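Local structure of kelch repeat and BTB domain-containing protein A55 (Vaccinia virus WR, 6I2M) at residues G13-G18 against L75-Y80; Y93-A98 against Y127-K132; L162-M167 against I189-S194. The protein probably acts as a substrate-specific adapter for CUL3-containing E3 ubiquitin ligases, directing host proteins to ubiquitination and proteasomal degradation. One frame throughout, in Å; residues are numbered along the deposited sequence.

Contact 1 of 3, residues G13-G18 against L75-Y80; sequences GFRNSG and LIDYIY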
loop_
_atom_site.group_PDB
_atom_site.type_symbol
_atom_site.label_atom_id
_atom_site.label_comp_id
_atom_site.label_asym_id
_atom_site.label_seq_id
_atom_site.Cartn_x
_atom_site.Cartn_y
_atom_site.Cartn_z
ATOM N N GLY A 13 9.474 6.456 2.654
ATOM C CA GLY A 13 10.613 7.281 2.267
ATOM C C GLY A 13 10.326 8.750 2.507
ATOM O O GLY A 13 11.226 9.503 2.887
ATOM N N PHE A 14 9.052 9.159 2.295
ATOM C CA PHE A 14 8.560 10.519 2.525
ATOM C C PHE A 14 8.449 10.777 4.034
ATOM O O PHE A 14 8.687 11.898 4.481
ATOM C CB PHE A 14 7.181 10.732 1.866
ATOM C CG PHE A 14 7.104 10.762 0.352
ATOM C CD1 PHE A 14 8.085 11.397 -0.402
ATOM C CD2 PHE A 14 5.999 10.243 -0.311
ATOM C CE1 PHE A 14 7.995 11.450 -1.797
ATOM C CE2 PHE A 14 5.905 10.304 -1.705
ATOM C CZ PHE A 14 6.902 10.909 -2.438
ATOM N N ARG A 15 8.080 9.730 4.806
ATOM C CA ARG A 15 7.928 9.740 6.264
ATOM C C ARG A 15 9.266 10.056 6.952
ATOM O O ARG A 15 9.297 10.864 7.883
ATOM C CB ARG A 15 7.363 8.385 6.735
ATOM C CG ARG A 15 7.167 8.242 8.241
ATOM C CD ARG A 15 7.154 6.779 8.633
ATOM N NE ARG A 15 7.417 6.588 10.059
ATOM C CZ ARG A 15 7.727 5.419 10.616
ATOM N NH1 ARG A 15 7.823 4.325 9.869
ATOM N NH2 ARG A 15 7.951 5.338 11.920
ATOM N N ASN A 16 10.362 9.426 6.481
ATOM C CA ASN A 16 11.722 9.618 6.996
ATOM C C ASN A 16 12.255 11.005 6.615
ATOM O O ASN A 16 12.960 11.631 7.409
ATOM C CB ASN A 16 12.661 8.521 6.469
ATOM C CG ASN A 16 12.251 7.104 6.810
ATOM O OD1 ASN A 16 11.742 6.807 7.900
ATOM N ND2 ASN A 16 12.479 6.187 5.882
ATOM N N SER A 17 11.904 11.476 5.403
ATOM C CA SER A 17 12.284 12.778 4.851
ATOM C C SER A 17 11.549 13.926 5.555
ATOM O O SER A 17 12.098 15.022 5.676
ATOM C CB SER A 17 11.998 12.812 3.351
ATOM O OG SER A 17 12.317 14.064 2.764
ATOM N N GLY A 18 10.321 13.659 6.001
ATOM C CA GLY A 18 9.466 14.634 6.671
ATOM C C GLY A 18 8.422 15.231 5.747
ATOM O O GLY A 18 7.734 16.186 6.120
ATOM N N LEU A 75 5.139 -0.560 15.686
ATOM C CA LEU A 75 3.775 -0.724 15.184
ATOM C C LEU A 75 3.506 0.234 14.029
ATOM O O LEU A 75 2.825 -0.153 13.082
ATOM C CB LEU A 75 2.732 -0.559 16.298
ATOM C CG LEU A 75 2.503 -1.781 17.188
ATOM C CD1 LEU A 75 1.849 -1.390 18.482
ATOM C CD2 LEU A 75 1.665 -2.827 16.494
ATOM N N ILE A 76 4.070 1.463 14.088
ATOM C CA ILE A 76 3.968 2.459 13.012
ATOM C C ILE A 76 4.789 1.934 11.822
ATOM O O ILE A 76 4.323 2.012 10.687
ATOM C CB ILE A 76 4.382 3.890 13.471
ATOM C CG1 ILE A 76 3.411 4.425 14.547
ATOM C CG2 ILE A 76 4.462 4.875 12.283
ATOM C CD1 ILE A 76 4.023 5.429 15.503
ATOM N N ASP A 77 5.968 1.330 12.101
ATOM C CA ASP A 77 6.833 0.706 11.092
ATOM C C ASP A 77 6.100 -0.460 10.414
ATOM O O ASP A 77 6.287 -0.682 9.218
ATOM C CB ASP A 77 8.157 0.223 11.716
ATOM C CG ASP A 77 9.130 1.320 12.123
ATOM O OD1 ASP A 77 9.104 2.406 11.498
ATOM O OD2 ASP A 77 9.934 1.083 13.049
ATOM N N TYR A 78 5.238 -1.172 11.177
ATOM C CA TYR A 78 4.408 -2.272 10.680
ATOM C C TYR A 78 3.281 -1.739 9.784
ATOM O O TYR A 78 2.933 -2.401 8.803
ATOM C CB TYR A 78 3.853 -3.126 11.836
ATOM C CG TYR A 78 3.070 -4.337 11.378
ATOM C CD1 TYR A 78 3.717 -5.465 10.881
ATOM C CD2 TYR A 78 1.680 -4.358 11.445
ATOM C CE1 TYR A 78 3.000 -6.579 10.450
ATOM C CE2 TYR A 78 0.952 -5.466 11.016
ATOM C CZ TYR A 78 1.616 -6.578 10.524
ATOM O OH TYR A 78 0.904 -7.677 10.106
ATOM N N ILE A 79 2.725 -0.541 10.112
ATOM C CA ILE A 79 1.685 0.144 9.322
ATOM C C ILE A 79 2.307 0.514 7.960
ATOM O O ILE A 79 1.647 0.394 6.926
ATOM C CB ILE A 79 1.074 1.367 10.089
ATOM C CG1 ILE A 79 0.290 0.906 11.338
ATOM C CG2 ILE A 79 0.172 2.223 9.189
ATOM C CD1 ILE A 79 0.160 1.933 12.480
ATOM N N TYR A 80 3.603 0.894 7.972
ATOM C CA TYR A 80 4.394 1.211 6.784
ATOM C C TYR A 80 5.023 -0.085 6.206
ATOM O O TYR A 80 4.653 -1.184 6.630
ATOM C CB TYR A 80 5.432 2.309 7.097
ATOM C CG TYR A 80 4.822 3.688 7.260
ATOM C CD1 TYR A 80 4.285 4.096 8.477
ATOM C CD2 TYR A 80 4.797 4.591 6.201
ATOM C CE1 TYR A 80 3.716 5.359 8.632
ATOM C CE2 TYR A 80 4.241 5.862 6.347
ATOM C CZ TYR A 80 3.703 6.242 7.566
ATOM O OH TYR A 80 3.150 7.490 7.721
#

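Contact 2 of 3, residues Y93-A98 against Y127-K132; sequences YILSTA and YIYADK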
loop_
_atom_site.group_PDB
_atom_site.type_symbol
_atom_site.label_atom_id
_atom_site.label_comp_id
_atom_site.label_asym_id
_atom_site.label_seq_id
_atom_site.Cartn_x
_atom_site.Cartn_y
_atom_site.Cartn_z
ATOM N N TYR A 93 4.447 -6.839 24.955
ATOM C CA TYR A 93 4.146 -5.406 24.965
ATOM C C TYR A 93 3.572 -4.890 23.640
ATOM O O TYR A 93 2.795 -3.934 23.664
ATOM C CB TYR A 93 5.374 -4.588 25.405
ATOM C CG TYR A 93 5.972 -5.057 26.717
ATOM C CD1 TYR A 93 5.408 -4.689 27.936
ATOM C CD2 TYR A 93 7.094 -5.880 26.738
ATOM C CE1 TYR A 93 5.946 -5.129 29.144
ATOM C CE2 TYR A 93 7.641 -6.326 27.941
ATOM C CZ TYR A 93 7.064 -5.947 29.142
ATOM O OH TYR A 93 7.603 -6.381 30.330
ATOM N N ILE A 94 3.935 -5.518 22.497
ATOM C CA ILE A 94 3.437 -5.130 21.166
ATOM C C ILE A 94 1.939 -5.474 21.031
ATOM O O ILE A 94 1.185 -4.673 20.476
ATOM C CB ILE A 94 4.319 -5.677 19.996
ATOM C CG1 ILE A 94 5.773 -5.152 20.114
ATOM C CG2 ILE A 94 3.732 -5.304 18.615
ATOM C CD1 ILE A 94 6.829 -5.934 19.325
ATOM N N LEU A 95 1.509 -6.627 21.586
ATOM C CA LEU A 95 0.111 -7.069 21.567
ATOM C C LEU A 95 -0.802 -6.135 22.379
ATOM O O LEU A 95 -1.896 -5.815 21.911
ATOM C CB LEU A 95 -0.013 -8.534 22.042
ATOM C CG LEU A 95 -1.421 -9.159 22.066
ATOM C CD1 LEU A 95 -1.932 -9.453 20.665
ATOM C CD2 LEU A 95 -1.434 -10.425 22.882
ATOM N N SER A 96 -0.347 -5.690 23.573
ATOM C CA SER A 96 -1.078 -4.782 24.471
ATOM C C SER A 96 -1.387 -3.438 23.810
ATOM O O SER A 96 -2.512 -2.941 23.921
ATOM C CB SER A 96 -0.288 -4.544 25.755
ATOM O OG SER A 96 -0.187 -5.722 26.534
ATOM N N THR A 97 -0.382 -2.857 23.126
ATOM C CA THR A 97 -0.484 -1.579 22.424
ATOM C C THR A 97 -1.353 -1.728 21.168
ATOM O O THR A 97 -2.152 -0.834 20.873
ATOM C CB THR A 97 0.913 -1.016 22.129
ATOM O OG1 THR A 97 1.757 -1.180 23.272
ATOM C CG2 THR A 97 0.876 0.444 21.725
ATOM N N ALA A 98 -1.208 -2.863 20.444
ATOM C CA ALA A 98 -1.989 -3.176 19.243
ATOM C C ALA A 98 -3.463 -3.382 19.586
ATOM O O ALA A 98 -4.322 -3.073 18.762
ATOM C CB ALA A 98 -1.436 -4.414 18.554
ATOM N N TYR A 127 0.053 -16.583 30.793
ATOM C CA TYR A 127 -1.230 -16.772 31.479
ATOM C C TYR A 127 -1.571 -15.567 32.359
ATOM O O TYR A 127 -2.690 -15.058 32.275
ATOM C CB TYR A 127 -1.250 -18.085 32.287
ATOM C CG TYR A 127 -2.457 -18.245 33.189
ATOM C CD1 TYR A 127 -3.680 -18.676 32.684
ATOM C CD2 TYR A 127 -2.371 -17.977 34.553
ATOM C CE1 TYR A 127 -4.795 -18.818 33.509
ATOM C CE2 TYR A 127 -3.481 -18.108 35.387
ATOM C CZ TYR A 127 -4.690 -18.535 34.862
ATOM O OH TYR A 127 -5.783 -18.677 35.683
ATOM N N ILE A 128 -0.609 -15.123 33.202
ATOM C CA ILE A 128 -0.740 -13.970 34.109
ATOM C C ILE A 128 -0.964 -12.686 33.282
ATOM O O ILE A 128 -1.708 -11.799 33.709
ATOM C CB ILE A 128 0.478 -13.867 35.087
ATOM C CG1 ILE A 128 0.789 -15.235 35.753
ATOM C CG2 ILE A 128 0.259 -12.776 36.154
ATOM C CD1 ILE A 128 2.229 -15.413 36.263
ATOM N N TYR A 129 -0.348 -12.627 32.082
ATOM C CA TYR A 129 -0.463 -11.532 31.119
ATOM C C TYR A 129 -1.894 -11.440 30.566
ATOM O O TYR A 129 -2.497 -10.368 30.613
ATOM C CB TYR A 129 0.566 -11.712 29.980
ATOM C CG TYR A 129 0.303 -10.848 28.766
ATOM C CD1 TYR A 129 0.547 -9.479 28.792
ATOM C CD2 TYR A 129 -0.197 -11.401 27.589
ATOM C CE1 TYR A 129 0.294 -8.678 27.683
ATOM C CE2 TYR A 129 -0.456 -10.608 26.472
ATOM C CZ TYR A 129 -0.207 -9.246 26.522
ATOM O OH TYR A 129 -0.451 -8.452 25.428
ATOM N N ALA A 130 -2.430 -12.565 30.051
ATOM C CA ALA A 130 -3.778 -12.658 29.485
ATOM C C ALA A 130 -4.883 -12.507 30.541
ATOM O O ALA A 130 -6.002 -12.123 30.197
ATOM C CB ALA A 130 -3.935 -13.966 28.729
ATOM N N ASP A 131 -4.565 -12.791 31.822
ATOM C CA ASP A 131 -5.483 -12.655 32.957
ATOM C C ASP A 131 -5.641 -11.177 33.341
ATOM O O ASP A 131 -6.661 -10.799 33.919
ATOM C CB ASP A 131 -4.983 -13.477 34.159
ATOM C CG ASP A 131 -5.938 -13.530 35.338
ATOM O OD1 ASP A 131 -7.053 -14.071 35.177
ATOM O OD2 ASP A 131 -5.564 -13.038 36.425
ATOM N N LYS A 132 -4.629 -10.347 33.017
ATOM C CA LYS A 132 -4.616 -8.909 33.289
ATOM C C LYS A 132 -5.217 -8.121 32.114
ATOM O O LYS A 132 -5.930 -7.144 32.345
ATOM C CB LYS A 132 -3.176 -8.437 33.573
ATOM C CG LYS A 132 -3.070 -7.037 34.171
ATOM C CD LYS A 132 -1.634 -6.533 34.159
ATOM C CE LYS A 132 -1.529 -5.109 34.647
ATOM N NZ LYS A 132 -0.128 -4.616 34.601
#

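Contact 3 of 3, residues L162-M167 against I189-S194; sequences LTEESM and IKWLES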
loop_
_atom_site.group_PDB
_atom_site.type_symbol
_atom_site.label_atom_id
_atom_site.label_comp_id
_atom_site.label_asym_id
_atom_site.label_seq_id
_atom_site.Cartn_x
_atom_site.Cartn_y
_atom_site.Cartn_z
ATOM N N LEU A 162 2.294 -16.909 40.160
ATOM C CA LEU A 162 0.925 -17.416 40.000
ATOM C C LEU A 162 0.100 -17.173 41.263
ATOM O O LEU A 162 0.510 -17.565 42.359
ATOM C CB LEU A 162 0.911 -18.907 39.603
ATOM C CG LEU A 162 1.368 -19.245 38.179
ATOM C CD1 LEU A 162 1.860 -20.668 38.095
ATOM C CD2 LEU A 162 0.256 -19.019 37.161
ATOM N N THR A 163 -1.050 -16.493 41.100
ATOM C CA THR A 163 -1.972 -16.119 42.182
ATOM C C THR A 163 -2.688 -17.324 42.814
ATOM O O THR A 163 -2.692 -18.415 42.239
ATOM C CB THR A 163 -2.969 -15.044 41.701
ATOM O OG1 THR A 163 -3.686 -15.528 40.565
ATOM C CG2 THR A 163 -2.296 -13.713 41.373
ATOM N N GLU A 164 -3.285 -17.108 44.008
ATOM C CA GLU A 164 -4.039 -18.100 44.785
ATOM C C GLU A 164 -5.261 -18.602 44.000
ATOM O O GLU A 164 -5.526 -19.805 43.997
ATOM C CB GLU A 164 -4.474 -17.492 46.131
ATOM C CG GLU A 164 -5.014 -18.495 47.135
ATOM C CD GLU A 164 -5.793 -17.871 48.275
ATOM O OE1 GLU A 164 -7.042 -17.954 48.254
ATOM O OE2 GLU A 164 -5.158 -17.297 49.188
ATOM N N GLU A 165 -5.984 -17.676 43.332
ATOM C CA GLU A 165 -7.172 -17.952 42.513
ATOM C C GLU A 165 -6.813 -18.808 41.295
ATOM O O GLU A 165 -7.601 -19.671 40.900
ATOM C CB GLU A 165 -7.846 -16.641 42.057
ATOM C CG GLU A 165 -8.435 -15.796 43.179
ATOM C CD GLU A 165 -7.475 -14.896 43.940
ATOM O OE1 GLU A 165 -7.740 -14.634 45.134
ATOM O OE2 GLU A 165 -6.463 -14.452 43.348
ATOM N N SER A 166 -5.622 -18.562 40.709
ATOM C CA SER A 166 -5.088 -19.287 39.553
ATOM C C SER A 166 -4.748 -20.735 39.918
ATOM O O SER A 166 -4.974 -21.632 39.105
ATOM C CB SER A 166 -3.853 -18.578 39.006
ATOM O OG SER A 166 -4.175 -17.283 38.526
ATOM N N MET A 167 -4.219 -20.954 41.144
ATOM C CA MET A 167 -3.860 -22.272 41.677
ATOM C C MET A 167 -5.098 -23.139 41.893
ATOM O O MET A 167 -5.050 -24.342 41.628
ATOM C CB MET A 167 -3.056 -22.139 42.981
ATOM C CG MET A 167 -1.594 -21.811 42.765
ATOM S SD MET A 167 -0.637 -23.210 42.133
ATOM C CE MET A 167 -0.280 -22.636 40.499
ATOM N N ILE A 189 1.927 -27.855 48.102
ATOM C CA ILE A 189 3.067 -27.739 49.024
ATOM C C ILE A 189 4.197 -26.930 48.366
ATOM O O ILE A 189 4.707 -25.994 48.983
ATOM C CB ILE A 189 3.525 -29.135 49.562
ATOM C CG1 ILE A 189 2.466 -29.727 50.523
ATOM C CG2 ILE A 189 4.904 -29.071 50.250
ATOM C CD1 ILE A 189 2.447 -31.267 50.626
ATOM N N LYS A 190 4.538 -27.258 47.098
ATOM C CA LYS A 190 5.570 -26.573 46.311
ATOM C C LYS A 190 5.241 -25.097 46.059
ATOM O O LYS A 190 6.161 -24.281 45.979
ATOM C CB LYS A 190 5.849 -27.310 44.990
ATOM C CG LYS A 190 6.735 -28.546 45.142
ATOM C CD LYS A 190 8.228 -28.212 45.069
ATOM C CE LYS A 190 9.110 -29.427 45.234
ATOM N NZ LYS A 190 9.153 -30.262 44.003
ATOM N N TRP A 191 3.937 -24.756 45.951
ATOM C CA TRP A 191 3.475 -23.379 45.763
ATOM C C TRP A 191 3.613 -22.597 47.067
ATOM O O TRP A 191 4.075 -21.456 47.044
ATOM C CB TRP A 191 2.029 -23.335 45.238
ATOM C CG TRP A 191 1.539 -21.948 44.935
ATOM C CD1 TRP A 191 1.832 -21.195 43.836
ATOM C CD2 TRP A 191 0.683 -21.144 45.758
ATOM N NE1 TRP A 191 1.206 -19.973 43.918
ATOM C CE2 TRP A 191 0.494 -19.914 45.088
ATOM C CE3 TRP A 191 0.051 -21.344 46.997
ATOM C CZ2 TRP A 191 -0.302 -18.889 45.615
ATOM C CZ3 TRP A 191 -0.738 -20.329 47.517
ATOM C CH2 TRP A 191 -0.908 -19.119 46.831
ATOM N N LEU A 192 3.246 -23.227 48.205
ATOM C CA LEU A 192 3.348 -22.640 49.545
ATOM C C LEU A 192 4.812 -22.493 49.992
ATOM O O LEU A 192 5.095 -21.695 50.886
ATOM C CB LEU A 192 2.543 -23.462 50.569
ATOM C CG LEU A 192 1.016 -23.359 50.484
ATOM C CD1 LEU A 192 0.358 -24.615 51.016
ATOM C CD2 LEU A 192 0.496 -22.138 51.232
ATOM N N GLU A 193 5.733 -23.253 49.363
ATOM C CA GLU A 193 7.174 -23.212 49.630
ATOM C C GLU A 193 7.854 -22.129 48.783
ATOM O O GLU A 193 8.801 -21.497 49.252
ATOM C CB GLU A 193 7.819 -24.584 49.365
ATOM C CG GLU A 193 7.623 -25.587 50.490
ATOM C CD GLU A 193 8.725 -25.635 51.530
ATOM O OE1 GLU A 193 8.962 -24.607 52.204
ATOM O OE2 GLU A 193 9.344 -26.713 51.681
ATOM N N SER A 194 7.368 -21.922 47.539
ATOM C CA SER A 194 7.892 -20.930 46.594
ATOM C C SER A 194 7.416 -19.508 46.907
ATOM O O SER A 194 8.189 -18.562 46.740
ATOM C CB SER A 194 7.519 -21.303 45.162
ATOM O OG SER A 194 8.033 -22.574 44.802
#

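Contact 1 of 3, residues G13-G18 against L75-Y80
Arg15 reaches across to Asp77, Ile76 and Tyr80 and takes part in every touching pair of this contact. Its chain runs extended from CG to NE and spans the gap between the two helices. Arg15 NH1 gives a salt-bridging hydrogen bond to Asp77 OD1 at 2.8 Å. The acceptor lies near the guanidinium plane, and the N-H comes almost in line with the C-O bond of Asp77. Arg15 NH2 adds a weak bond to the same Asp77 OD1 at 3.2 Å. One carboxylate oxygen thus takes both donors, and the guanidinium and carboxylate planes stand 47° apart. NH1 also has a weak bond to Asn12 OD1, one turn back on its own helix. The Arg15 shaft lies over the face of Tyr80. Arg15 CD sits above the Tyr80 ring, 3.6 Å from the ring centroid, as a CH-pi contact, and CZ makes an off-centre cation-pi contact. Ile76 CG2 covers one guanidinium face, 3.5 Å from Arg15 NH2. The Tyr80 hydroxyl is satisfied elsewhere, by a hydrogen bond with His35 ND1. The contact joins the C-terminal ends of helices 4-17 and 69-79 in the BTB domain. Strand 30-34 touches Arg15, Ile76 and Tyr80, and helix 36-42 packs on Ile79 and Tyr80.

Contact 2 of 3, residues Y93-A98 against Y127-K132
Tyr129 is swung toward Leu95 and Ser96 by a chi1 of 165°, which sets its ring anti to the backbone N and sends the hydroxyl across to helix 91-101. Leu95 also has its CG anti to the backbone N (chi1 -179°), and this lays its branch beside the hydroxyl end of the ring. Ser96 OG makes a hydrogen bond with Tyr129 OH at 3.0 Å, in which either hydroxyl could be the donor. Ser96 OG lies near the ring plane and comes to 3.2 Å from Tyr129 CE1. Leu95 CD2 meets the other ortho carbon of the phenol, 3.7 Å from Tyr129 CE2. The end of the ring is therefore held edge-on between a polar and an apolar neighbour. Leu95 CB also packs on Tyr129 OH at 3.4 Å. Ser96 OG has a second, weak bond to Lys92 O. Tyr133 meets the Tyr129 ring and touches Ser96. On the other side of helix 91-101, Ser71 OG bonds both Thr97 OG1 and Tyr93 O. The contact couples a BTB-domain helix to helix 120-132 of the BACK family region. Such a helical junction is consistent with the BTB-BACK architecture of BTB-Kelch adapters.

Contact 3 of 3, residues L162-M167 against I189-S194
The indole N-H of Trp191 points at the backbone carbonyl of Leu162, and Trp191 NE1 bonds Leu162 O at 3.0 Å with an N-H...O angle of 151°. The oxygen lies close to the indole plane, at the ring edge, while the nitrogen sits tilted 32° out of the carbonyl plane. This bond satisfies the indole N-H and helps to set how the ring is turned. A chi1 of -176° sets the Trp191 ring anti to the backbone N and carries the indole from helix 184-195 to the start of helix 164-171. Met167 then covers one face of it. Met167 CG stands over the five-membered ring of Trp191, 3.5 Å from the centroid, in a CH-pi contact. The bent chain also brings Met167 SD over the same Trp191 ring, 3.9 Å from the centroid, as a Met-aromatic contact. The far rim of the indole meets the first turn of helix 164-171, where Glu164 CB lies 4.0 Å from Trp191 CH2. That turn begins at Thr163, the N-cap residue, whose OG1 accepts a hydrogen bond from Ser166 OG. Phe159 packs edge-to-face on Trp191 and touches Met167. A long aromatic side chain thus bridges two consecutive helices of the BACK family region, an arrangement in keeping with its all-helical fold.

Overall arrangement
The three contacts follow one another along an elongated chain, and contacts 1 and 3 lie on opposite sides of its centre, about 46 Å apart between centres. Contact 2 is the buried one, near the middle. The other two are partly buried. Contact 1 belongs to the BTB domain and contact 3 to the BACK family region, while contact 2 spans both. Helices 69-79 and 91-101 link contacts 1 and 2 through Leu75, which packs on Ile94, Thr97 and Ala98. Tyr127 and Ile128 of helix 120-132 meet Leu162, joining contacts 2 and 3. Chemistry changes with place: charge pairing in contact 1, neutral hydroxyls in contact 2, and indole with sulfur in contact 3.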